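Local coordinates for protein ATP-dependent DNA helicase (Mycobacterium smegmatis, PDB 5V9X) that unwinds RNA:DNA hybrids, probably using ATP hydrolysis to move 3'-to-5' along a single-stranded DNA tracking strand, at residues P277-R282 with V427-H432; E288-S293 with I423-L428; A481-V486 with S498-T503; L504-G509 with D820-L825. One frame throughout, in Å; residues are numbered along the deposited sequence.

Interaction 1 (P277-R282 with V427-H432). With nucleotides of chain B.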
loop_
_atom_site.group_PDB
_atom_site.type_symbol
_atom_site.label_atom_id
_atom_site.label_comp_id
_atom_site.label_asym_id
_atom_site.label_seq_id
_atom_site.Cartn_x
_atom_site.Cartn_y
_atom_site.Cartn_z
ATOM N N PRO A 277 23.123 -5.458 -15.731
ATOM C CA PRO A 277 23.245 -6.195 -17.004
ATOM C C PRO A 277 22.958 -7.689 -16.905
ATOM O O PRO A 277 22.265 -8.234 -17.774
ATOM C CB PRO A 277 24.698 -5.920 -17.412
ATOM C CG PRO A 277 24.985 -4.590 -16.842
ATOM C CD PRO A 277 24.284 -4.571 -15.515
ATOM N N ASP A 278 23.464 -8.367 -15.871
ATOM C CA ASP A 278 23.205 -9.798 -15.743
ATOM C C ASP A 278 21.766 -10.074 -15.334
ATOM O O ASP A 278 21.194 -11.095 -15.735
ATOM C CB ASP A 278 24.168 -10.421 -14.735
ATOM C CG ASP A 278 25.609 -10.058 -15.011
ATOM O OD1 ASP A 278 25.966 -8.877 -14.820
ATOM O OD2 ASP A 278 26.386 -10.950 -15.420
ATOM N N VAL A 279 21.170 -9.188 -14.533
ATOM C CA VAL A 279 19.760 -9.328 -14.179
ATOM C C VAL A 279 18.890 -9.174 -15.419
ATOM O O VAL A 279 18.040 -10.022 -15.714
ATOM C CB VAL A 279 19.376 -8.307 -13.092
ATOM C CG1 VAL A 279 17.872 -8.294 -12.876
ATOM C CG2 VAL A 279 20.106 -8.614 -11.792
ATOM N N GLU A 280 19.097 -8.084 -16.165
ATOM C CA GLU A 280 18.327 -7.845 -17.381
ATOM C C GLU A 280 18.465 -8.996 -18.369
ATOM O O GLU A 280 17.520 -9.302 -19.108
ATOM C CB GLU A 280 18.778 -6.533 -18.027
ATOM C CG GLU A 280 18.578 -5.294 -17.163
ATOM C CD GLU A 280 19.518 -4.161 -17.542
ATOM O OE1 GLU A 280 20.418 -4.384 -18.382
ATOM O OE2 GLU A 280 19.364 -3.048 -16.997
ATOM N N GLU A 281 19.628 -9.648 -18.392
ATOM C CA GLU A 281 19.832 -10.784 -19.284
ATOM C C GLU A 281 18.904 -11.939 -18.927
ATOM O O GLU A 281 18.204 -12.477 -19.793
ATOM C CB GLU A 281 21.290 -11.233 -19.222
ATOM C CG GLU A 281 22.029 -11.143 -20.537
ATOM C CD GLU A 281 23.386 -11.808 -20.472
ATOM O OE1 GLU A 281 24.251 -11.321 -19.715
ATOM O OE2 GLU A 281 23.577 -12.832 -21.161
ATOM N N ARG A 282 18.895 -12.342 -17.652
ATOM C CA ARG A 282 18.071 -13.472 -17.236
ATOM C C ARG A 282 16.583 -13.176 -17.388
ATOM O O ARG A 282 15.794 -14.094 -17.640
ATOM C CB ARG A 282 18.388 -13.848 -15.788
ATOM C CG ARG A 282 19.829 -14.270 -15.551
ATOM C CD ARG A 282 20.155 -15.586 -16.241
ATOM N NE ARG A 282 21.477 -16.077 -15.863
ATOM C CZ ARG A 282 22.605 -15.753 -16.490
ATOM N NH1 ARG A 282 22.573 -14.934 -17.532
ATOM N NH2 ARG A 282 23.764 -16.244 -16.073
ATOM N N VAL A 427 9.422 -15.398 -9.981
ATOM C CA VAL A 427 10.864 -15.277 -9.801
ATOM C C VAL A 427 11.161 -13.919 -9.177
ATOM O O VAL A 427 10.623 -12.897 -9.618
ATOM C CB VAL A 427 11.618 -15.444 -11.133
ATOM C CG1 VAL A 427 13.111 -15.248 -10.925
ATOM C CG2 VAL A 427 11.337 -16.811 -11.735
ATOM N N LEU A 428 12.012 -13.914 -8.155
ATOM C CA LEU A 428 12.451 -12.694 -7.489
ATOM C C LEU A 428 13.931 -12.470 -7.768
ATOM O O LEU A 428 14.741 -13.390 -7.617
ATOM C CB LEU A 428 12.207 -12.766 -5.979
ATOM C CG LEU A 428 10.873 -12.252 -5.424
ATOM C CD1 LEU A 428 9.716 -13.163 -5.803
ATOM C CD2 LEU A 428 10.958 -12.086 -3.915
ATOM N N PHE A 429 14.280 -11.249 -8.174
ATOM C CA PHE A 429 15.668 -10.875 -8.419
ATOM C C PHE A 429 16.129 -9.893 -7.352
ATOM O O PHE A 429 15.686 -8.735 -7.354
ATOM C CB PHE A 429 15.830 -10.252 -9.807
ATOM C CG PHE A 429 15.805 -11.245 -10.933
ATOM C CD1 PHE A 429 14.608 -11.614 -11.522
ATOM C CD2 PHE A 429 16.981 -11.797 -11.415
ATOM C CE1 PHE A 429 14.584 -12.521 -12.566
ATOM C CE2 PHE A 429 16.962 -12.706 -12.458
ATOM C CZ PHE A 429 15.761 -13.068 -13.033
ATOM N N PRO A 430 16.995 -10.296 -6.426
ATOM C CA PRO A 430 17.585 -9.322 -5.503
ATOM C C PRO A 430 18.445 -8.312 -6.247
ATOM O O PRO A 430 19.108 -8.636 -7.235
ATOM C CB PRO A 430 18.430 -10.188 -4.562
ATOM C CG PRO A 430 17.834 -11.551 -4.660
ATOM C CD PRO A 430 17.352 -11.680 -6.072
ATOM N N LYS A 431 18.424 -7.071 -5.760
ATOM C CA LYS A 431 19.253 -6.013 -6.324
ATOM C C LYS A 431 20.655 -5.988 -5.734
ATOM O O LYS A 431 21.610 -5.642 -6.442
ATOM C CB LYS A 431 18.593 -4.646 -6.107
ATOM C CG LYS A 431 17.363 -4.403 -6.969
ATOM C CD LYS A 431 16.654 -3.105 -6.592
ATOM C CE LYS A 431 17.527 -1.886 -6.825
ATOM N NZ LYS A 431 16.803 -0.615 -6.533
ATOM N N HIS A 432 20.804 -6.348 -4.462
ATOM C CA HIS A 432 22.101 -6.322 -3.796
ATOM C C HIS A 432 22.111 -7.382 -2.700
ATOM O O HIS A 432 21.166 -8.165 -2.560
ATOM C CB HIS A 432 22.402 -4.920 -3.255
ATOM C CG HIS A 432 21.324 -4.368 -2.376
ATOM N ND1 HIS A 432 20.171 -3.804 -2.876
ATOM C CD2 HIS A 432 21.227 -4.291 -1.027
ATOM C CE1 HIS A 432 19.408 -3.404 -1.875
ATOM N NE2 HIS A 432 20.026 -3.686 -0.743
ATOM P P DC B 3 24.670 -1.555 -8.538
ATOM O OP1 DC B 3 24.518 -2.797 -9.328
ATOM O OP2 DC B 3 24.914 -0.269 -9.228
ATOM O "O5'" DC B 3 23.369 -1.406 -7.615
ATOM C "C5'" DC B 3 22.082 -1.699 -8.165
ATOM C "C4'" DC B 3 20.957 -1.134 -7.309
ATOM O "O4'" DC B 3 21.063 -1.639 -5.950
ATOM C "C3'" DC B 3 20.908 0.392 -7.197
ATOM O "O3'" DC B 3 19.556 0.841 -7.286
ATOM C "C2'" DC B 3 21.482 0.647 -5.804
ATOM C "C1'" DC B 3 20.959 -0.562 -5.047
ATOM N N1 DC B 3 21.742 -0.895 -3.823
ATOM C C2 DC B 3 21.203 -0.627 -2.559
ATOM O O2 DC B 3 20.081 -0.111 -2.477
ATOM N N3 DC B 3 21.928 -0.940 -1.457
ATOM C C4 DC B 3 23.133 -1.496 -1.586
ATOM N N4 DC B 3 23.811 -1.786 -0.471
ATOM C C5 DC B 3 23.698 -1.776 -2.866
ATOM C C6 DC B 3 22.974 -1.465 -3.944
ATOM P P DC B 4 19.021 1.568 -8.617
ATOM O OP1 DC B 4 17.541 1.519 -8.584
ATOM O OP2 DC B 4 19.749 0.992 -9.767
ATOM O "O5'" DC B 4 19.473 3.096 -8.434
ATOM C "C5'" DC B 4 18.868 3.910 -7.430
ATOM C "C4'" DC B 4 19.861 4.927 -6.887
ATOM O "O4'" DC B 4 21.109 4.267 -6.615
ATOM C "C3'" DC B 4 20.205 6.069 -7.841
ATOM O "O3'" DC B 4 19.460 7.236 -7.496
ATOM C "C2'" DC B 4 21.719 6.294 -7.652
ATOM C "C1'" DC B 4 22.138 5.219 -6.644
ATOM N N1 DC B 4 23.409 4.524 -7.009
ATOM C C2 DC B 4 24.631 5.001 -6.517
ATOM O O2 DC B 4 24.639 5.998 -5.783
ATOM N N3 DC B 4 25.774 4.355 -6.859
ATOM C C4 DC B 4 25.724 3.282 -7.653
ATOM N N4 DC B 4 26.875 2.680 -7.963
ATOM C C5 DC B 4 24.489 2.782 -8.163
ATOM C C6 DC B 4 23.369 3.426 -7.818
#
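In the second RecA-like domain of this helicase, Val279 and Arg282 of helix 276-288 settle on Phe429 at the end of strand 424-429, an example of the helix-on-sheet packing that builds such alpha/beta cores. The backbones come nearest at Val279 and Phe429, whose CA atoms lie 7.2 Å apart. Val279 uses its CG1 branch, which stands 3.9 Å from Phe429 CD2, and the two side chains run antiparallel, flank to flank. One helical turn on, Arg282 CB comes within 3.8 Å of Phe429 CE2; only the root of the arginine takes part, because the chain bends at CG (chi2 -67°) and carries the guanidinium away. Both approach the ring obliquely. Beyond the strand, Lys431 and His432 meet the DNA of chain B. Lys431 NZ donates a hydrogen bond of 3.1 Å to OP1 of DC4 and a weak one to O3' of DC3, gripping the backbone between the two nucleotides. The base of DC3 lies over one face of the His432 ring, with N3 about 3.3 Å above its plane. Strand 424-429 runs between strands 394-400 and 256-262; helix 276-288 packs against it through Phe429, while Leu428 and Pro430 meet helix 433-448, and Glu280 reaches helix 300-318.

Interaction 2 (E288-S293 with I423-L428)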
loop_
_atom_site.group_PDB
_atom_site.type_symbol
_atom_site.label_atom_id
_atom_site.label_comp_id
_atom_site.label_asym_id
_atom_site.label_seq_id
_atom_site.Cartn_x
_atom_site.Cartn_y
_atom_site.Cartn_z
ATOM N N GLU A 288 11.514 -14.713 -22.925
ATOM C CA GLU A 288 11.586 -15.486 -24.160
ATOM C C GLU A 288 11.205 -16.945 -23.954
ATOM O O GLU A 288 10.828 -17.618 -24.919
ATOM C CB GLU A 288 12.993 -15.388 -24.758
ATOM C CG GLU A 288 13.336 -14.016 -25.332
ATOM C CD GLU A 288 14.763 -13.931 -25.854
ATOM O OE1 GLU A 288 15.586 -14.809 -25.510
ATOM O OE2 GLU A 288 15.063 -12.982 -26.611
ATOM N N ALA A 289 11.264 -17.414 -22.729
ATOM C CA ALA A 289 10.900 -18.773 -22.448
ATOM C C ALA A 289 9.455 -18.961 -22.029
ATOM O O ALA A 289 9.014 -20.083 -21.879
ATOM C CB ALA A 289 11.812 -19.310 -21.380
ATOM N N HIS A 290 8.716 -17.873 -21.846
ATOM C CA HIS A 290 7.329 -17.941 -21.394
ATOM C C HIS A 290 6.464 -17.098 -22.276
ATOM O O HIS A 290 6.957 -16.192 -22.893
ATOM C CB HIS A 290 7.190 -17.408 -19.978
ATOM C CG HIS A 290 7.815 -18.263 -18.931
ATOM N ND1 HIS A 290 9.098 -18.064 -18.487
ATOM C CD2 HIS A 290 7.325 -19.292 -18.213
ATOM C CE1 HIS A 290 9.378 -18.947 -17.551
ATOM N NE2 HIS A 290 8.317 -19.703 -17.365
ATOM N N ASN A 291 5.172 -17.384 -22.337
ATOM C CA ASN A 291 4.304 -16.615 -23.206
ATOM C C ASN A 291 4.124 -15.153 -22.906
ATOM O O ASN A 291 4.403 -14.329 -23.734
ATOM C CB ASN A 291 2.911 -17.198 -23.103
ATOM C CG ASN A 291 2.798 -18.537 -23.743
ATOM O OD1 ASN A 291 2.927 -18.659 -24.948
ATOM N ND2 ASN A 291 2.539 -19.554 -22.948
ATOM N N SER A 292 3.752 -14.828 -21.687
ATOM C CA SER A 292 3.549 -13.450 -21.304
ATOM C C SER A 292 4.016 -13.374 -19.897
ATOM O O SER A 292 3.739 -14.229 -19.112
ATOM C CB SER A 292 2.099 -13.036 -21.420
ATOM O OG SER A 292 1.837 -12.370 -22.632
ATOM N N SER A 293 4.702 -12.307 -19.579
ATOM C CA SER A 293 5.283 -12.135 -18.259
ATOM C C SER A 293 5.052 -10.708 -17.789
ATOM O O SER A 293 5.083 -9.768 -18.588
ATOM C CB SER A 293 6.781 -12.447 -18.269
ATOM O OG SER A 293 7.041 -13.648 -18.976
ATOM N N ILE A 423 -0.949 -23.195 -11.219
ATOM C CA ILE A 423 0.214 -22.778 -10.443
ATOM C C ILE A 423 0.625 -21.377 -10.875
ATOM O O ILE A 423 0.562 -21.033 -12.061
ATOM C CB ILE A 423 1.372 -23.780 -10.624
ATOM C CG1 ILE A 423 0.976 -25.160 -10.098
ATOM C CG2 ILE A 423 2.637 -23.287 -9.933
ATOM C CD1 ILE A 423 2.011 -26.230 -10.366
ATOM N N SER A 424 1.038 -20.559 -9.910
ATOM C CA SER A 424 1.566 -19.228 -10.180
ATOM C C SER A 424 3.087 -19.287 -10.126
ATOM O O SER A 424 3.662 -19.602 -9.079
ATOM C CB SER A 424 1.028 -18.209 -9.177
ATOM O OG SER A 424 -0.384 -18.108 -9.259
ATOM N N GLN A 425 3.730 -18.985 -11.248
ATOM C CA GLN A 425 5.182 -19.039 -11.358
ATOM C C GLN A 425 5.759 -17.660 -11.052
ATOM O O GLN A 425 5.394 -16.674 -11.700
ATOM C CB GLN A 425 5.582 -19.503 -12.757
ATOM C CG GLN A 425 6.977 -20.085 -12.864
ATOM C CD GLN A 425 7.223 -20.729 -14.213
ATOM O OE1 GLN A 425 6.282 -21.124 -14.907
ATOM N NE2 GLN A 425 8.490 -20.832 -14.596
ATOM N N GLY A 426 6.654 -17.591 -10.068
ATOM C CA GLY A 426 7.201 -16.313 -9.651
ATOM C C GLY A 426 8.688 -16.322 -9.367
ATOM O O GLY A 426 9.174 -17.149 -8.591
ATOM N N VAL A 427 9.422 -15.398 -9.981
ATOM C CA VAL A 427 10.864 -15.277 -9.801
ATOM C C VAL A 427 11.161 -13.919 -9.177
ATOM O O VAL A 427 10.623 -12.897 -9.618
ATOM C CB VAL A 427 11.618 -15.444 -11.133
ATOM C CG1 VAL A 427 13.111 -15.248 -10.925
ATOM C CG2 VAL A 427 11.337 -16.811 -11.735
ATOM N N LEU A 428 12.012 -13.914 -8.155
ATOM C CA LEU A 428 12.451 -12.694 -7.489
ATOM C C LEU A 428 13.931 -12.470 -7.768
ATOM O O LEU A 428 14.741 -13.390 -7.617
ATOM C CB LEU A 428 12.207 -12.766 -5.979
ATOM C CG LEU A 428 10.873 -12.252 -5.424
ATOM C CD1 LEU A 428 9.716 -13.163 -5.803
ATOM C CD2 LEU A 428 10.958 -12.086 -3.915
#
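Gln425 is the residue of 423-428 that touches His290, and it comes just after Ser424, whose OG is hydrogen-bonded to Ala416 O and whose backbone pairs with strand 256-262. At Gln425 the side chain leaves with CG opposite the backbone N (chi1 -159°) and stays extended, which carries the amide across to the imidazole. The amide meets the ring at its edge, near the ring plane, but is itself turned 73° out of that plane; Gln425 NE2 lies 3.0 Å from His290 NE2, and Gln425 OE1 lies 3.5 Å from the same ring nitrogen. His290 ND1 is hydrogen-bonded to Leu286 O near the end of helix 276-288, which holds the imidazole in its rotation. In this parallel RecA-like sheet strand 394-400 runs between 292-296 and 424-429, and the pair spans it near the strands' N-terminal ends, with His290 resting on Asp395 and Leu396. Farther along, Val427 touches Gln261, and Leu428 packs on Cys439 and Val443 of helix 433-448.

Interaction 3 (A481-V486 with S498-T503)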
loop_
_atom_site.group_PDB
_atom_site.type_symbol
_atom_site.label_atom_id
_atom_site.label_comp_id
_atom_site.label_asym_id
_atom_site.label_seq_id
_atom_site.Cartn_x
_atom_site.Cartn_y
_atom_site.Cartn_z
ATOM N N ALA A 481 -26.750 14.421 12.615
ATOM C CA ALA A 481 -26.864 13.348 11.633
ATOM C C ALA A 481 -25.510 13.012 11.022
ATOM O O ALA A 481 -25.198 11.837 10.793
ATOM C CB ALA A 481 -27.865 13.736 10.544
ATOM N N TRP A 482 -24.693 14.032 10.747
ATOM C CA TRP A 482 -23.357 13.779 10.220
ATOM C C TRP A 482 -22.501 13.034 11.237
ATOM O O TRP A 482 -21.712 12.158 10.870
ATOM C CB TRP A 482 -22.703 15.098 9.803
ATOM C CG TRP A 482 -21.304 14.976 9.248
ATOM C CD1 TRP A 482 -20.225 15.743 9.584
ATOM C CD2 TRP A 482 -20.837 14.041 8.262
ATOM N NE1 TRP A 482 -19.119 15.346 8.872
ATOM C CE2 TRP A 482 -19.467 14.302 8.055
ATOM C CE3 TRP A 482 -21.442 13.008 7.537
ATOM C CZ2 TRP A 482 -18.694 13.570 7.155
ATOM C CZ3 TRP A 482 -20.672 12.283 6.645
ATOM C CH2 TRP A 482 -19.313 12.568 6.462
ATOM N N PHE A 483 -22.662 13.353 12.524
ATOM C CA PHE A 483 -21.961 12.605 13.563
ATOM C C PHE A 483 -22.477 11.172 13.654
ATOM O O PHE A 483 -21.693 10.236 13.849
ATOM C CB PHE A 483 -22.105 13.318 14.906
ATOM C CG PHE A 483 -21.338 12.670 16.028
ATOM C CD1 PHE A 483 -19.952 12.656 16.021
ATOM C CD2 PHE A 483 -22.004 12.092 17.098
ATOM C CE1 PHE A 483 -19.244 12.066 17.056
ATOM C CE2 PHE A 483 -21.301 11.503 18.135
ATOM C CZ PHE A 483 -19.921 11.490 18.113
ATOM N N ASP A 484 -23.792 10.983 13.509
ATOM C CA ASP A 484 -24.363 9.640 13.579
ATOM C C ASP A 484 -23.858 8.762 12.442
ATOM O O ASP A 484 -23.618 7.564 12.633
ATOM C CB ASP A 484 -25.890 9.712 13.553
ATOM C CG ASP A 484 -26.466 10.359 14.796
ATOM O OD1 ASP A 484 -25.876 10.192 15.886
ATOM O OD2 ASP A 484 -27.513 11.032 14.684
ATOM N N ALA A 485 -23.700 9.338 11.248
ATOM C CA ALA A 485 -23.202 8.563 10.115
ATOM C C ALA A 485 -21.711 8.285 10.251
ATOM O O ALA A 485 -21.246 7.187 9.926
ATOM C CB ALA A 485 -23.494 9.299 8.810
ATOM N N VAL A 486 -20.950 9.270 10.736
ATOM C CA VAL A 486 -19.508 9.108 10.889
ATOM C C VAL A 486 -19.192 7.952 11.830
ATOM O O VAL A 486 -18.306 7.132 11.554
ATOM C CB VAL A 486 -18.883 10.431 11.370
ATOM C CG1 VAL A 486 -17.530 10.195 11.994
ATOM C CG2 VAL A 486 -18.758 11.400 10.210
ATOM N N SER A 498 -16.347 15.537 21.340
ATOM C CA SER A 498 -15.494 16.712 21.482
ATOM C C SER A 498 -14.553 16.858 20.292
ATOM O O SER A 498 -14.372 17.963 19.768
ATOM C CB SER A 498 -14.704 16.630 22.788
ATOM O OG SER A 498 -13.892 15.469 22.819
ATOM N N ALA A 499 -13.945 15.751 19.848
ATOM C CA ALA A 499 -13.089 15.809 18.668
ATOM C C ALA A 499 -13.888 16.147 17.414
ATOM O O ALA A 499 -13.380 16.834 16.519
ATOM C CB ALA A 499 -12.352 14.480 18.489
ATOM N N PHE A 500 -15.132 15.674 17.331
ATOM C CA PHE A 500 -15.980 16.006 16.194
ATOM C C PHE A 500 -16.262 17.502 16.145
ATOM O O PHE A 500 -16.046 18.153 15.117
ATOM C CB PHE A 500 -17.281 15.205 16.269
ATOM C CG PHE A 500 -18.230 15.472 15.133
ATOM C CD1 PHE A 500 -18.006 14.920 13.882
ATOM C CD2 PHE A 500 -19.356 16.260 15.322
ATOM C CE1 PHE A 500 -18.879 15.158 12.837
ATOM C CE2 PHE A 500 -20.232 16.498 14.282
ATOM C CZ PHE A 500 -19.993 15.948 13.037
ATOM N N GLU A 501 -16.746 18.066 17.255
ATOM C CA GLU A 501 -17.016 19.500 17.295
ATOM C C GLU A 501 -15.737 20.306 17.119
ATOM O O GLU A 501 -15.749 21.365 16.485
ATOM C CB GLU A 501 -17.708 19.873 18.607
ATOM C CG GLU A 501 -19.006 19.122 18.879
ATOM C CD GLU A 501 -20.101 19.430 17.872
ATOM O OE1 GLU A 501 -20.003 20.455 17.163
ATOM O OE2 GLU A 501 -21.067 18.641 17.793
ATOM N N ALA A 502 -14.622 19.816 17.669
ATOM C CA ALA A 502 -13.345 20.497 17.482
ATOM C C ALA A 502 -12.989 20.605 16.003
ATOM O O ALA A 502 -12.494 21.644 15.550
ATOM C CB ALA A 502 -12.240 19.770 18.246
ATOM N N THR A 503 -13.240 19.545 15.234
ATOM C CA THR A 503 -12.979 19.598 13.800
ATOM C C THR A 503 -13.909 20.588 13.105
ATOM O O THR A 503 -13.475 21.341 12.224
ATOM C CB THR A 503 -13.121 18.205 13.186
ATOM O OG1 THR A 503 -12.125 17.332 13.737
ATOM C CG2 THR A 503 -12.954 18.264 11.676
#
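Phe500 offers one ring face to Phe483 and a ring edge to Trp482, making a three-membered aromatic cluster between helices 479-488 and 497-508. Over the face, Phe483 CD1 is 3.4 Å from Phe500 CG, and Phe483 CB sits 3.9 Å from the ring centroid of Phe500, close to the normal, as a CH-pi contact. The two phenyl planes are inclined at 54°, an oblique pairing. At the edge, Trp482 CD1 lies 3.5 Å from Phe500 CZ. Phe500 gets between its neighbours with N-CA-CB-CG fully extended (chi1 -180°), sending the ring straight across to the other helix. Trp482 has further contacts: Val486 CG2 of its own helix lies over one indole face, and NE1 is hydrogen-bonded to Thr468 OG1 of helix 461-471. Phe483 also has a cation-pi partner in Arg497, whose charge is paired with Glu501. Between 481-486 and 498-503, within the winged-helix family region, the contact is carbon against carbon, so it rests on shape and dispersion; Arg497 adds its cation-pi contact between the same helices.

Interaction 4 (L504-G509 with D820-L825)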
loop_
_atom_site.group_PDB
_atom_site.type_symbol
_atom_site.label_atom_id
_atom_site.label_comp_id
_atom_site.label_asym_id
_atom_site.label_seq_id
_atom_site.Cartn_x
_atom_site.Cartn_y
_atom_site.Cartn_z
ATOM N N LEU A 504 -15.188 20.609 13.492
ATOM C CA LEU A 504 -16.128 21.543 12.880
ATOM C C LEU A 504 -15.759 22.987 13.200
ATOM O O LEU A 504 -15.938 23.880 12.364
ATOM C CB LEU A 504 -17.554 21.246 13.344
ATOM C CG LEU A 504 -18.110 19.838 13.127
ATOM C CD1 LEU A 504 -19.605 19.823 13.398
ATOM C CD2 LEU A 504 -17.815 19.341 11.726
ATOM N N ASP A 505 -15.249 23.235 14.408
ATOM C CA ASP A 505 -14.817 24.581 14.773
ATOM C C ASP A 505 -13.714 25.065 13.845
ATOM O O ASP A 505 -13.759 26.193 13.337
ATOM C CB ASP A 505 -14.333 24.610 16.223
ATOM C CG ASP A 505 -15.405 24.202 17.201
ATOM O OD1 ASP A 505 -16.597 24.324 16.853
ATOM O OD2 ASP A 505 -15.057 23.760 18.315
ATOM N N LEU A 506 -12.708 24.220 13.619
ATOM C CA LEU A 506 -11.597 24.597 12.754
ATOM C C LEU A 506 -12.078 24.886 11.338
ATOM O O LEU A 506 -11.641 25.859 10.712
ATOM C CB LEU A 506 -10.547 23.488 12.762
ATOM C CG LEU A 506 -9.252 23.714 11.989
ATOM C CD1 LEU A 506 -8.709 25.106 12.255
ATOM C CD2 LEU A 506 -8.244 22.657 12.400
ATOM N N LEU A 507 -12.991 24.060 10.823
ATOM C CA LEU A 507 -13.553 24.296 9.499
ATOM C C LEU A 507 -14.429 25.539 9.453
ATOM O O LEU A 507 -14.673 26.068 8.362
ATOM C CB LEU A 507 -14.363 23.081 9.046
ATOM C CG LEU A 507 -13.576 21.817 8.706
ATOM C CD1 LEU A 507 -14.521 20.658 8.438
ATOM C CD2 LEU A 507 -12.680 22.065 7.505
ATOM N N SER A 508 -14.904 26.021 10.602
ATOM C CA SER A 508 -15.824 27.151 10.655
ATOM C C SER A 508 -15.171 28.374 11.292
ATOM O O SER A 508 -14.915 29.363 10.602
ATOM C CB SER A 508 -17.101 26.758 11.399
ATOM O OG SER A 508 -18.003 27.849 11.468
ATOM N N GLY A 509 -14.897 28.342 12.596
ATOM C CA GLY A 509 -14.373 29.514 13.273
ATOM C C GLY A 509 -13.309 29.233 14.315
ATOM O O GLY A 509 -13.472 28.351 15.165
ATOM N N ASP A 820 -3.947 21.766 21.314
ATOM C CA ASP A 820 -5.231 21.137 21.042
ATOM C C ASP A 820 -5.697 21.331 19.604
ATOM O O ASP A 820 -6.787 20.868 19.256
ATOM C CB ASP A 820 -6.289 21.683 22.006
ATOM C CG ASP A 820 -6.269 23.198 22.093
ATOM O OD1 ASP A 820 -5.174 23.787 21.976
ATOM O OD2 ASP A 820 -7.348 23.800 22.276
ATOM N N PHE A 821 -4.904 22.003 18.775
ATOM C CA PHE A 821 -5.249 22.236 17.378
ATOM C C PHE A 821 -5.467 20.902 16.670
ATOM O O PHE A 821 -4.551 20.064 16.652
ATOM C CB PHE A 821 -4.139 23.036 16.700
ATOM C CG PHE A 821 -4.545 23.672 15.402
ATOM C CD1 PHE A 821 -5.389 24.772 15.390
ATOM C CD2 PHE A 821 -4.064 23.188 14.196
ATOM C CE1 PHE A 821 -5.757 25.366 14.198
ATOM C CE2 PHE A 821 -4.428 23.779 13.002
ATOM C CZ PHE A 821 -5.274 24.870 13.003
ATOM N N PRO A 822 -6.648 20.658 16.095
ATOM C CA PRO A 822 -6.945 19.320 15.553
ATOM C C PRO A 822 -5.950 18.813 14.520
ATOM O O PRO A 822 -5.762 17.594 14.411
ATOM C CB PRO A 822 -8.343 19.502 14.947
ATOM C CG PRO A 822 -8.957 20.580 15.770
ATOM C CD PRO A 822 -7.834 21.531 16.095
ATOM N N ILE A 823 -5.302 19.697 13.757
ATOM C CA ILE A 823 -4.310 19.226 12.796
ATOM C C ILE A 823 -3.049 18.764 13.516
ATOM O O ILE A 823 -2.444 17.750 13.147
ATOM C CB ILE A 823 -4.006 20.315 11.752
ATOM C CG1 ILE A 823 -5.298 20.762 11.073
ATOM C CG2 ILE A 823 -3.034 19.792 10.705
ATOM C CD1 ILE A 823 -6.038 19.636 10.389
ATOM N N VAL A 824 -2.636 19.491 14.558
ATOM C CA VAL A 824 -1.508 19.044 15.373
ATOM C C VAL A 824 -1.825 17.701 16.020
ATOM O O VAL A 824 -0.999 16.781 16.018
ATOM C CB VAL A 824 -1.147 20.107 16.425
ATOM C CG1 VAL A 824 -0.060 19.585 17.352
ATOM C CG2 VAL A 824 -0.702 21.391 15.750
ATOM N N LEU A 825 -3.030 17.570 16.581
ATOM C CA LEU A 825 -3.435 16.311 17.202
ATOM C C LEU A 825 -3.365 15.159 16.207
ATOM O O LEU A 825 -2.849 14.080 16.523
ATOM C CB LEU A 825 -4.850 16.436 17.768
ATOM C CG LEU A 825 -5.121 17.471 18.860
ATOM C CD1 LEU A 825 -6.598 17.478 19.223
ATOM C CD2 LEU A 825 -4.270 17.200 20.090
#
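The last turns of helix 497-508 meet the first turn of helix 822-835, with Leu506 CA and Pro822 CA 7.6 Å apart as the nearest backbone points. Gly509 is the first residue to leave helical geometry in one segment, and Phe821 holds the N-cap position of the other, its O accepting from Leu825 N. Across this junction Leu506 supplies the whole side-chain contact from its own segment. A chi1 near trans (-176°) sends its isobutyl end outward from the helix, and the two methyls divide the work. Leu506 CD1 reaches the rim of the neighbouring ring, 3.5 Å from Phe821 CZ. Leu506 CD2 stands over one face of the Phe821 ring as a CH-pi contact, 4.1 Å from the centroid and 25° off the normal, the leucine lying roughly perpendicular to the phenylalanine side chain. The contact joins the winged-helix family region to the C-terminal DEAD/H-associated region, parts of the chain more than three hundred residues apart. Leu506 CD2 also lies over the face of the proline ring, 3.9 Å from Pro822 CD, and 3.7 Å from Ile823 CG1, so that one methyl sits among three side chains. Leu789 touches both Leu506 and Ile823, and Ile823 packs further on Phe780, Cys783 and Ala784 of helix 774-786. Phe821 meets Ala815 of helix 801-815, while Asp505 turns to a salt bridge with Arg527.

Overall arrangement
From the N terminus, helix 276-288 opens interaction 1, and the turn leading into strand 292-296 opens interaction 2. Both close, 130 to 145 residues later, on the stretch of strand 424-429. The span of interaction 2, 288 to 428, falls inside that of interaction 1, 277 to 432, and the closing segments overlap at Val427 and Leu428; both belong to the second RecA-like sheet. Interaction 3 is local, pairing helix 479-488 with helix 497-508. That second helix goes straight on into interaction 4, which closes a loop of over 300 residues at helix 822-835. The latter two touch at Ala502 O and Pro822 CG, 3.7 Å apart, and their centres lie about 50 Å from those of interactions 1 and 2.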